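Local coordinates for DNA-entry nuclease (Competence-specific nuclease) (Streptococcus agalactiae ILRI112, PDB 4QGO), which probably cleaves DNA as a His-Me finger (beta-beta-alpha) endonuclease and is a virulence factor of the bacterium, at residues Q61-A66 and K91-H96; N134-T139 and V174-R179. The protein carries 1 engineered substitution. All coordinates share one frame; numbering follows the deposited sequence.

Contact 1. Residues Q61-A66 and K91-H96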
# COMPACT_ATOMS: atom_id res chain seq x y z
N GLN A 61 -3.26 -4.25 17.19
CA GLN A 61 -1.98 -3.52 17.10
C GLN A 61 -1.33 -3.64 15.73
O GLN A 61 -0.11 -3.53 15.61
CB GLN A 61 -0.98 -3.97 18.17
CG GLN A 61 -1.57 -4.38 19.51
CD GLN A 61 -1.87 -3.21 20.39
OE1 GLN A 61 -2.16 -2.11 19.91
NE2 GLN A 61 -1.79 -3.42 21.70
N ARG A 62 -2.14 -3.86 14.70
CA ARG A 62 -1.64 -3.94 13.32
C ARG A 62 -1.78 -2.59 12.64
O ARG A 62 -2.75 -1.88 12.88
CB ARG A 62 -2.46 -4.95 12.52
CG ARG A 62 -2.56 -6.33 13.15
CD ARG A 62 -3.45 -7.26 12.35
NE ARG A 62 -4.80 -6.74 12.15
CZ ARG A 62 -5.81 -7.42 11.63
NH1 ARG A 62 -5.67 -8.68 11.24
NH2 ARG A 62 -6.99 -6.84 11.52
N PRO A 63 -0.83 -2.23 11.77
CA PRO A 63 -1.00 -1.01 10.97
C PRO A 63 -2.34 -0.99 10.25
O PRO A 63 -2.74 -1.97 9.62
CB PRO A 63 0.16 -1.06 9.98
CG PRO A 63 1.23 -1.80 10.74
CD PRO A 63 0.48 -2.86 11.52
N SER A 64 -3.03 0.14 10.36
CA SER A 64 -4.38 0.26 9.82
C SER A 64 -4.46 1.53 8.98
O SER A 64 -3.45 2.04 8.52
CB SER A 64 -5.38 0.25 10.98
OG SER A 64 -6.71 0.12 10.51
N THR A 65 -5.67 2.04 8.78
CA THR A 65 -5.90 3.18 7.89
C THR A 65 -4.95 4.35 8.11
O THR A 65 -4.86 4.90 9.21
CB THR A 65 -7.35 3.68 8.06
OG1 THR A 65 -8.23 2.56 8.05
CG2 THR A 65 -7.73 4.62 6.94
N ALA A 66 -4.24 4.71 7.04
CA ALA A 66 -3.35 5.86 7.03
C ALA A 66 -3.91 6.92 6.10
O ALA A 66 -4.39 6.61 5.00
CB ALA A 66 -1.95 5.46 6.56
N LYS A 91 11.41 -5.43 12.71
CA LYS A 91 10.70 -6.05 11.59
C LYS A 91 9.20 -5.96 11.80
O LYS A 91 8.72 -6.08 12.93
CB LYS A 91 11.12 -7.51 11.44
CG LYS A 91 12.58 -7.73 11.05
CD LYS A 91 12.90 -7.10 9.69
CE LYS A 91 14.25 -7.57 9.15
NZ LYS A 91 15.39 -7.22 10.05
N PRO A 92 8.43 -5.75 10.72
CA PRO A 92 6.98 -5.69 10.85
C PRO A 92 6.34 -7.03 11.21
O PRO A 92 7.01 -8.08 11.21
CB PRO A 92 6.52 -5.21 9.46
CG PRO A 92 7.60 -5.68 8.53
CD PRO A 92 8.89 -5.58 9.33
N LEU A 93 5.05 -7.00 11.51
CA LEU A 93 4.31 -8.19 11.88
C LEU A 93 4.32 -9.21 10.75
O LEU A 93 4.15 -8.85 9.58
CB LEU A 93 2.86 -7.82 12.23
CG LEU A 93 2.69 -6.87 13.40
CD1 LEU A 93 1.25 -6.48 13.52
CD2 LEU A 93 3.18 -7.53 14.69
N GLY A 94 4.53 -10.48 11.09
CA GLY A 94 4.49 -11.55 10.10
C GLY A 94 5.75 -11.71 9.26
O GLY A 94 5.75 -12.43 8.26
N TRP A 95 6.83 -11.04 9.65
CA TRP A 95 8.06 -11.05 8.85
C TRP A 95 8.78 -12.39 8.90
O TRP A 95 9.22 -12.84 9.97
CB TRP A 95 9.02 -9.97 9.33
CG TRP A 95 10.27 -9.83 8.49
CD1 TRP A 95 11.47 -10.46 8.68
CD2 TRP A 95 10.43 -8.98 7.35
NE1 TRP A 95 12.37 -10.05 7.71
CE2 TRP A 95 11.76 -9.14 6.89
CE3 TRP A 95 9.59 -8.09 6.67
CZ2 TRP A 95 12.26 -8.45 5.78
CZ3 TRP A 95 10.08 -7.40 5.57
CH2 TRP A 95 11.40 -7.58 5.13
N HIS A 96 8.90 -13.02 7.74
CA HIS A 96 9.65 -14.26 7.61
C HIS A 96 10.30 -14.30 6.25
O HIS A 96 9.71 -14.77 5.28
CB HIS A 96 8.73 -15.47 7.81
CG HIS A 96 8.18 -15.57 9.20
ND1 HIS A 96 8.96 -15.94 10.28
CD2 HIS A 96 6.95 -15.30 9.69
CE1 HIS A 96 8.22 -15.92 11.37
NE2 HIS A 96 7.00 -15.53 11.05

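Contact 2. Residues N134-T139 and V174-R179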
# COMPACT_ATOMS: atom_id res chain seq x y z
N ASN A 134 3.37 2.32 10.38
CA ASN A 134 3.49 2.66 8.95
C ASN A 134 4.17 1.60 8.10
O ASN A 134 4.43 1.84 6.93
CB ASN A 134 4.25 4.00 8.78
CG ASN A 134 4.15 4.59 7.36
OD1 ASN A 134 3.08 4.61 6.77
ND2 ASN A 134 5.27 5.06 6.82
N VAL A 135 4.46 0.44 8.67
CA VAL A 135 5.22 -0.58 7.93
C VAL A 135 4.59 -1.95 8.08
O VAL A 135 4.29 -2.38 9.20
CB VAL A 135 6.69 -0.64 8.41
CG1 VAL A 135 7.45 -1.71 7.62
CG2 VAL A 135 7.36 0.72 8.26
N VAL A 136 4.41 -2.63 6.95
CA VAL A 136 3.92 -4.00 6.94
C VAL A 136 4.89 -4.91 6.20
O VAL A 136 5.82 -4.44 5.53
CB VAL A 136 2.52 -4.13 6.29
CG1 VAL A 136 1.48 -3.38 7.12
CG2 VAL A 136 2.53 -3.62 4.84
N THR A 137 4.68 -6.21 6.33
CA THR A 137 5.39 -7.19 5.53
C THR A 137 4.75 -7.21 4.16
O THR A 137 3.59 -7.58 4.02
CB THR A 137 5.31 -8.58 6.18
OG1 THR A 137 5.98 -8.54 7.44
CG2 THR A 137 5.95 -9.65 5.28
N GLN A 138 5.50 -6.80 3.14
CA GLN A 138 4.95 -6.65 1.80
C GLN A 138 5.79 -7.43 0.80
O GLN A 138 7.04 -7.41 0.87
CB GLN A 138 4.89 -5.18 1.40
CG GLN A 138 4.08 -4.94 0.11
CD GLN A 138 3.86 -3.47 -0.16
OE1 GLN A 138 4.71 -2.64 0.17
NE2 GLN A 138 2.73 -3.15 -0.78
N THR A 139 5.14 -8.12 -0.12
CA THR A 139 5.91 -8.86 -1.11
C THR A 139 6.84 -7.92 -1.89
O THR A 139 6.50 -6.75 -2.13
CB THR A 139 5.05 -9.68 -2.08
OG1 THR A 139 4.32 -8.79 -2.95
CG2 THR A 139 4.09 -10.58 -1.30
N VAL A 174 -4.26 5.17 2.55
CA VAL A 174 -3.68 3.84 2.35
C VAL A 174 -4.12 2.92 3.48
O VAL A 174 -3.91 3.22 4.66
CB VAL A 174 -2.15 3.91 2.31
CG1 VAL A 174 -1.57 2.51 2.17
CG2 VAL A 174 -1.68 4.80 1.15
N THR A 175 -4.77 1.82 3.12
CA THR A 175 -5.35 0.93 4.12
C THR A 175 -4.92 -0.50 3.86
O THR A 175 -5.29 -1.08 2.84
CB THR A 175 -6.88 0.99 4.09
OG1 THR A 175 -7.32 2.37 4.15
CG2 THR A 175 -7.48 0.23 5.26
N PRO A 176 -4.13 -1.08 4.76
CA PRO A 176 -3.87 -2.52 4.66
C PRO A 176 -5.17 -3.30 4.82
O PRO A 176 -5.95 -3.01 5.75
CB PRO A 176 -2.94 -2.80 5.84
CG PRO A 176 -2.37 -1.45 6.23
CD PRO A 176 -3.48 -0.47 5.93
N LEU A 177 -5.42 -4.24 3.92
CA LEU A 177 -6.63 -5.08 4.00
C LEU A 177 -6.27 -6.44 4.59
O LEU A 177 -5.39 -7.14 4.07
CB LEU A 177 -7.27 -5.24 2.61
CG LEU A 177 -7.61 -3.95 1.86
CD1 LEU A 177 -8.30 -4.29 0.55
CD2 LEU A 177 -8.47 -3.04 2.73
N TYR A 178 -6.92 -6.78 5.71
CA TYR A 178 -6.71 -8.06 6.40
C TYR A 178 -7.93 -8.96 6.19
O TYR A 178 -9.06 -8.46 6.12
CB TYR A 178 -6.47 -7.85 7.90
CG TYR A 178 -5.27 -6.97 8.21
CD1 TYR A 178 -3.99 -7.50 8.27
CD2 TYR A 178 -5.42 -5.61 8.44
CE1 TYR A 178 -2.89 -6.70 8.55
CE2 TYR A 178 -4.33 -4.80 8.73
CZ TYR A 178 -3.07 -5.35 8.78
OH TYR A 178 -1.99 -4.55 9.06
N ARG A 179 -7.71 -10.27 6.10
CA ARG A 179 -8.81 -11.21 5.86
C ARG A 179 -9.74 -11.31 7.05
O ARG A 179 -10.91 -11.66 6.90
CB ARG A 179 -8.28 -12.62 5.62
CG ARG A 179 -7.46 -12.82 4.35
CD ARG A 179 -7.08 -14.29 4.20
NE ARG A 179 -6.38 -14.79 5.37
CZ ARG A 179 -6.13 -16.07 5.62
NH1 ARG A 179 -6.54 -17.00 4.76
NH2 ARG A 179 -5.48 -16.43 6.71

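Contact 1. Residues Q61-A66 and K91-H96
Leu93 packs against Arg62 and Pro63 in a small, partly buried contact between two loops, one leading into strand 66-70 and the other preceding strand 108-112. A single methyl does the touching: Leu93 CD1 lies 3.8 Å from Arg62 CG and 4.2 Å from Pro63 CD, with Gln61 O bordering the same methyl at 3.9 Å. Leu93 CD1 thus meets the aliphatic CB-CG root of Arg62, the two side chains crossing at about a right angle. The arginine chain runs extended through chi2 and then bends at chi3 (-57°), which carries the guanidinium away from Leu93 to a salt bridge with Asp58 and to the carbonyls of Asn180 and Asp183. Leu93 and Gly94 occupy the corners of a type II beta turn from Pro92 to Trp95, Gly94 having the positive phi (80°) of its third position; the closing bond from Trp95 N to Pro92 O is weak. At the end of the turn, the Trp95 side chain lies against Val108 and Lys110 of strand 108-112. Lys91 CD sits 3.5 Å above one face of the indole, offset toward its rim.

Contact 2. Residues N134-T139 and V174-R179
Val136 of strand 135-139 meets Pro176 near the end of strand 170-177 and Tyr178 just beyond it, a buried apolar contact between two different sheets. The alpha carbons of Val136 and Pro176 stand 8.3 Å apart, and no hydrogen bond joins the segments. The CB of Val136 points toward the second segment, and its CG1 branch, beside the backbone N and anti to the carbonyl carbon (chi1 -65°), does the touching: Val136 CG1 is 4.4 Å from Pro176 CG and 4.1 Å from Tyr178 OH. CG2, between the backbone N and the carbonyl carbon, meets nothing of the second segment within 4.2 Å. Pro63 closes on the CG1 methyl, and Met189 of strand 188-195 also packs on this valine.

Strand 135-139 pairs antiparallel with strand 108-112, and this two-stranded ribbon is probably the beta-beta part of the nuclease's beta-beta-alpha motif. Thr139 ends the strand as N-cap of helix 140-144. Strand 170-177 belongs instead to the large antiparallel sheet, so Val136 joins the ribbon to that sheet.

The tyrosine ring lies between two neighbours on opposite faces: Pro176 CB approaches Tyr178 CE2 to 3.8 Å on one, while on the other the guanidinium of Arg62 makes a cation-pi contact. At the tip, Tyr178 OH makes a hydrogen bond to Pro63 O. The phenol thus has a polar partner for its hydroxyl beside an apolar valine methyl, and with no hydrogen bond between the segments, the direct contact rests on apolar packing and burial.

Contact 2 is buried in the interior, its centre about 6 Å from the centre of the chain; contact 1, about 12 Å from it, is only partly buried, with the exposed Gln61 at its edge. The two contact centres lie about 6 Å apart. Both rest on apolar packing without a hydrogen bond between their own segments. Contact 1 joins loop to loop; contact 2 joins a strand to a strand end and the residue after it, between sheets. Polar bonds appear where the contacts meet: besides the tyrosine-to-proline bond, Leu93 O lies 2.8 Å from Thr137 OG1, a probable hydrogen bond. Each loop of contact 1 is therefore fastened to a different segment of contact 2.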